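Local coordinates for protein putative branched-chain amino acid ABC transporter (Chromobacterium violaceum, PDB 4PYR) that probably acts as a periplasmic-binding-protein-like lipoprotein that regulates enzyme activity, and here holds a bound glutathione, at residues A95-L104 and L282-R292. Sequence-based numbering, arbitrary orientation.
With GSH (glutathione), chain B.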
loop_
_atom_site.group_PDB
_atom_site.type_symbol
_atom_site.label_atom_id
_atom_site.label_comp_id
_atom_site.label_asym_id
_atom_site.label_seq_id
_atom_site.Cartn_x
_atom_site.Cartn_y
_atom_site.Cartn_z
ATOM N N ALA A 95 20.020 -7.308 8.198
ATOM C CA ALA A 95 19.521 -6.346 9.172
ATOM C C ALA A 95 20.395 -5.086 9.116
ATOM O O ALA A 95 21.639 -5.159 9.041
ATOM C CB ALA A 95 19.527 -6.925 10.560
ATOM N N ASN A 96 19.727 -3.948 9.190
ATOM C CA ASN A 96 20.366 -2.631 9.086
ATOM C C ASN A 96 19.394 -1.575 9.581
ATOM O O ASN A 96 18.330 -1.384 9.005
ATOM C CB ASN A 96 20.824 -2.311 7.665
ATOM C CG ASN A 96 21.720 -1.079 7.609
ATOM O OD1 ASN A 96 21.495 -0.099 8.324
ATOM N ND2 ASN A 96 22.707 -1.107 6.737
ATOM N N PRO A 97 19.749 -0.872 10.659
ATOM C CA PRO A 97 18.756 -0.043 11.330
ATOM C C PRO A 97 18.434 1.253 10.641
ATOM O O PRO A 97 17.471 1.924 11.036
ATOM C CB PRO A 97 19.396 0.220 12.719
ATOM C CG PRO A 97 20.846 0.098 12.466
ATOM C CD PRO A 97 20.944 -1.061 11.519
ATOM N N LYS A 98 19.193 1.586 9.592
ATOM C CA LYS A 98 18.927 2.751 8.775
ATOM C C LYS A 98 18.115 2.417 7.540
ATOM O O LYS A 98 17.831 3.316 6.787
ATOM C CB LYS A 98 20.227 3.390 8.316
ATOM C CG LYS A 98 21.043 3.959 9.452
ATOM C CD LYS A 98 22.265 4.640 8.845
ATOM C CE LYS A 98 22.402 6.075 9.322
ATOM N NZ LYS A 98 23.292 6.101 10.499
ATOM N N LEU A 99 17.779 1.144 7.358
ATOM C CA LEU A 99 16.971 0.708 6.224
ATOM C C LEU A 99 15.526 0.494 6.625
ATOM O O LEU A 99 15.215 -0.322 7.454
ATOM C CB LEU A 99 17.557 -0.580 5.622
ATOM C CG LEU A 99 16.847 -1.129 4.380
ATOM C CD1 LEU A 99 16.744 -0.043 3.303
ATOM C CD2 LEU A 99 17.497 -2.403 3.844
ATOM N N TYR A 100 14.629 1.241 5.911
ATOM C CA TYR A 100 13.208 1.276 6.230
ATOM C C TYR A 100 12.451 0.930 4.938
ATOM O O TYR A 100 13.039 0.898 3.865
ATOM C CB TYR A 100 12.778 2.701 6.673
ATOM C CG TYR A 100 13.529 3.210 7.900
ATOM C CD1 TYR A 100 13.024 2.990 9.156
ATOM C CD2 TYR A 100 14.706 3.941 7.765
ATOM C CE1 TYR A 100 13.723 3.415 10.301
ATOM C CE2 TYR A 100 15.401 4.393 8.891
ATOM C CZ TYR A 100 14.900 4.136 10.140
ATOM O OH TYR A 100 15.580 4.590 11.266
ATOM N N SER A 101 11.162 0.649 5.078
ATOM C CA SER A 101 10.318 0.321 3.910
ATOM C C SER A 101 9.031 1.125 3.975
ATOM O O SER A 101 8.463 1.282 5.031
ATOM C CB SER A 101 9.958 -1.183 3.891
ATOM O OG SER A 101 9.014 -1.479 2.860
ATOM N N LEU A 102 8.570 1.599 2.814
ATOM C CA LEU A 102 7.181 2.052 2.631
ATOM C C LEU A 102 6.694 1.379 1.361
ATOM O O LEU A 102 7.326 1.513 0.354
ATOM C CB LEU A 102 7.091 3.558 2.443
ATOM C CG LEU A 102 5.679 4.110 2.150
ATOM C CD1 LEU A 102 4.690 3.873 3.289
ATOM C CD2 LEU A 102 5.721 5.583 1.837
ATOM N N SER A 103 5.584 0.682 1.459
ATOM C CA SER A 103 5.059 -0.068 0.310
ATOM C C SER A 103 3.542 -0.170 0.401
ATOM O O SER A 103 2.930 0.286 1.366
ATOM C CB SER A 103 5.700 -1.478 0.264
ATOM O OG SER A 103 5.153 -2.324 1.254
ATOM N N LEU A 104 2.945 -0.784 -0.612
ATOM C CA LEU A 104 1.502 -0.958 -0.649
ATOM C C LEU A 104 1.109 -2.394 -0.318
ATOM O O LEU A 104 0.113 -2.892 -0.820
ATOM C CB LEU A 104 0.988 -0.548 -2.047
ATOM C CG LEU A 104 1.411 0.861 -2.438
ATOM C CD1 LEU A 104 0.877 1.174 -3.822
ATOM C CD2 LEU A 104 0.971 1.907 -1.405
ATOM N N LEU A 282 0.878 6.915 8.775
ATOM C CA LEU A 282 2.061 6.091 8.776
ATOM C C LEU A 282 2.772 6.126 10.128
ATOM O O LEU A 282 2.900 7.159 10.756
ATOM C CB LEU A 282 3.044 6.600 7.740
ATOM C CG LEU A 282 2.449 6.818 6.355
ATOM C CD1 LEU A 282 3.514 7.242 5.391
ATOM C CD2 LEU A 282 1.842 5.531 5.874
ATOM N N LYS A 283 3.239 4.955 10.518
ATOM C CA LYS A 283 4.086 4.768 11.698
ATOM C C LYS A 283 4.865 3.464 11.560
ATOM O O LYS A 283 4.434 2.540 10.855
ATOM C CB LYS A 283 3.258 4.796 12.981
ATOM C CG LYS A 283 2.415 3.569 13.283
ATOM C CD LYS A 283 1.838 3.675 14.708
ATOM C CE LYS A 283 0.413 4.192 14.768
ATOM N NZ LYS A 283 0.213 5.490 14.064
ATOM N N LEU A 284 6.021 3.392 12.215
ATOM C CA LEU A 284 6.915 2.269 11.989
ATOM C C LEU A 284 6.372 1.055 12.723
ATOM O O LEU A 284 5.951 1.156 13.895
ATOM C CB LEU A 284 8.318 2.626 12.481
ATOM C CG LEU A 284 9.529 2.022 11.820
ATOM C CD1 LEU A 284 9.441 2.170 10.310
ATOM C CD2 LEU A 284 10.808 2.651 12.343
ATOM N N GLY A 285 6.424 -0.089 12.051
ATOM C CA GLY A 285 6.017 -1.393 12.603
ATOM C C GLY A 285 7.033 -2.460 12.272
ATOM O O GLY A 285 8.242 -2.193 12.172
ATOM N N ARG A 286 6.552 -3.692 12.132
ATOM C CA ARG A 286 7.428 -4.832 11.907
ATOM C C ARG A 286 8.338 -4.696 10.695
ATOM O O ARG A 286 7.939 -4.135 9.680
ATOM C CB ARG A 286 6.609 -6.101 11.740
ATOM C CG ARG A 286 5.498 -6.048 10.714
ATOM C CD ARG A 286 5.165 -7.455 10.245
ATOM N NE ARG A 286 5.453 -8.431 11.264
ATOM N N ASP A 287 9.550 -5.237 10.795
ATOM C CA ASP A 287 10.439 -5.262 9.625
ATOM C C ASP A 287 10.854 -3.807 9.236
ATOM O O ASP A 287 11.211 -3.577 8.097
ATOM C CB ASP A 287 9.734 -5.959 8.401
ATOM C CG ASP A 287 9.690 -7.501 8.489
ATOM O OD1 ASP A 287 10.749 -8.143 8.404
ATOM O OD2 ASP A 287 8.575 -8.093 8.549
ATOM N N ARG A 288 10.844 -2.858 10.191
ATOM C CA ARG A 288 11.130 -1.427 9.907
ATOM C C ARG A 288 10.329 -0.947 8.674
ATOM O O ARG A 288 10.805 -0.105 7.880
ATOM C CB ARG A 288 12.627 -1.161 9.687
ATOM C CG ARG A 288 13.404 -0.778 10.954
ATOM C CD ARG A 288 14.878 -0.530 10.628
ATOM N NE ARG A 288 15.432 -1.674 9.913
ATOM C CZ ARG A 288 15.732 -2.838 10.459
ATOM N NH1 ARG A 288 15.601 -3.012 11.764
ATOM N NH2 ARG A 288 16.214 -3.831 9.711
ATOM N N ALA A 289 9.105 -1.458 8.565
ATOM C CA ALA A 289 8.185 -1.018 7.520
ATOM C C ALA A 289 7.232 -0.014 8.152
ATOM O O ALA A 289 6.743 -0.228 9.277
ATOM C CB ALA A 289 7.402 -2.197 6.947
ATOM N N PHE A 290 6.977 1.071 7.432
ATOM C CA PHE A 290 5.979 2.052 7.840
ATOM C C PHE A 290 4.653 1.455 7.499
ATOM O O PHE A 290 4.394 1.205 6.324
ATOM C CB PHE A 290 6.184 3.378 7.124
ATOM C CG PHE A 290 7.261 4.194 7.713
ATOM C CD1 PHE A 290 6.999 5.000 8.812
ATOM C CD2 PHE A 290 8.567 4.110 7.231
ATOM C CE1 PHE A 290 8.028 5.703 9.431
ATOM C CE2 PHE A 290 9.592 4.822 7.839
ATOM C CZ PHE A 290 9.327 5.621 8.934
ATOM N N GLU A 291 3.853 1.128 8.505
ATOM C CA GLU A 291 2.550 0.598 8.243
ATOM C C GLU A 291 1.560 1.728 7.979
ATOM O O GLU A 291 1.769 2.857 8.411
ATOM C CB GLU A 291 2.119 -0.370 9.326
ATOM C CG GLU A 291 3.125 -1.511 9.495
ATOM C CD GLU A 291 2.830 -2.411 10.671
ATOM O OE1 GLU A 291 2.075 -1.981 11.590
ATOM O OE2 GLU A 291 3.369 -3.551 10.669
ATOM N N ARG A 292 0.545 1.420 7.182
ATOM C CA ARG A 292 -0.376 2.396 6.640
ATOM C C ARG A 292 -1.774 2.131 7.145
ATOM O O ARG A 292 -2.383 1.109 6.805
ATOM C CB ARG A 292 -0.491 2.304 5.116
ATOM C CG ARG A 292 0.673 2.721 4.261
ATOM C CD ARG A 292 0.210 2.850 2.823
ATOM N NE ARG A 292 -0.322 1.603 2.329
ATOM C CZ ARG A 292 -1.418 1.447 1.562
ATOM N NH1 ARG A 292 -2.186 2.466 1.213
ATOM N NH2 ARG A 292 -1.744 0.236 1.187
HETATM N N1 GSH B . 6.119 -10.758 0.648
HETATM C CA1 GSH B . 5.148 -10.978 -0.402
HETATM C C1 GSH B . 4.577 -12.380 -0.365
HETATM O O11 GSH B . 4.038 -12.827 0.684
HETATM O O12 GSH B . 4.615 -13.063 -1.417
HETATM C CB1 GSH B . 5.773 -10.703 -1.775
HETATM C CG1 GSH B . 6.370 -9.303 -1.913
HETATM C CD1 GSH B . 5.303 -8.255 -1.812
HETATM O OE1 GSH B . 4.170 -8.586 -1.493
HETATM N N2 GSH B . 5.713 -7.001 -2.107
HETATM C CA2 GSH B . 4.871 -5.797 -2.092
HETATM C C2 GSH B . 4.622 -5.345 -3.499
HETATM O O2 GSH B . 4.584 -6.333 -4.241
HETATM C CB2 GSH B . 5.544 -4.721 -1.261
HETATM S SG2 GSH B . 6.648 -5.464 -0.070
HETATM N N3 GSH B . 4.461 -4.044 -3.947
HETATM C CA3 GSH B . 4.306 -2.747 -3.222
HETATM C C3 GSH B . 5.138 -1.565 -3.725
HETATM O O31 GSH B . 4.701 -0.374 -3.617
HETATM O O32 GSH B . 6.249 -1.799 -4.243
HETATM O O HOH W 1 4.749 -0.125 4.206
HETATM O O HOH W 2 1.646 -0.559 3.770
#
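Arg-288 bends at chi3 (-53°), which swings its guanidinium back onto the 95-104 backbone, while Tyr-100, with CG beside its backbone N (chi1 -59°), sets its ring against Leu-284. The two meet where the tip of the 282-292 beta hairpin lies along strand 99-101, the outermost strand of the five-stranded parallel sheet, in a protein related to two-lobed periplasmic binding proteins. A single parallel bridge joins Ser-101 to Ala-289. Ser-101 N donates to Arg-288 O at 2.9 Å, and Ser-101 O receives Phe-290 N at 2.8 Å in a nearly straight bond (173°). Upstream, Arg-288 NE reaches Leu-99 O at 2.8 Å, the carbonyl sitting close to the guanidinium plane, while Pro-97 CA lies over one guanidinium face. The carbonyl of Asn-96 comes over that same face, but its angle to NE is too poor for a bond.

Leu-284 CD2 comes in at the edge of the Tyr-100 ring, 3.6 Å from CE1, and Leu-284 CD1 rests on a face of the Phe-290 ring. The edge of that second ring meets Ser-101 O. Further on, Leu-102 CD1 packs against Leu-282 CD1 at 4.1 Å, with Leu-253 and Leu-260 of helix 245-265 also against Leu-102. Two polar ends are held from outside the pair: Tyr-100 OH by Gly-270 N, and Arg-292 by a salt bridge to Glu-109.

Past the bridge, the backbones spread, and water takes over. Water 1 accepts from Ser-103 N, whose side chain lines the glutathione pocket beside Leu-104. Leu-104 CD2 sits over the centre of the Arg-292 guanidinium, 3.8 Å from CZ. At that guanidinium's edge, water 2 accepts from Arg-292 NE at 3.3 Å and donates to Ser-103 O at 2.9 Å.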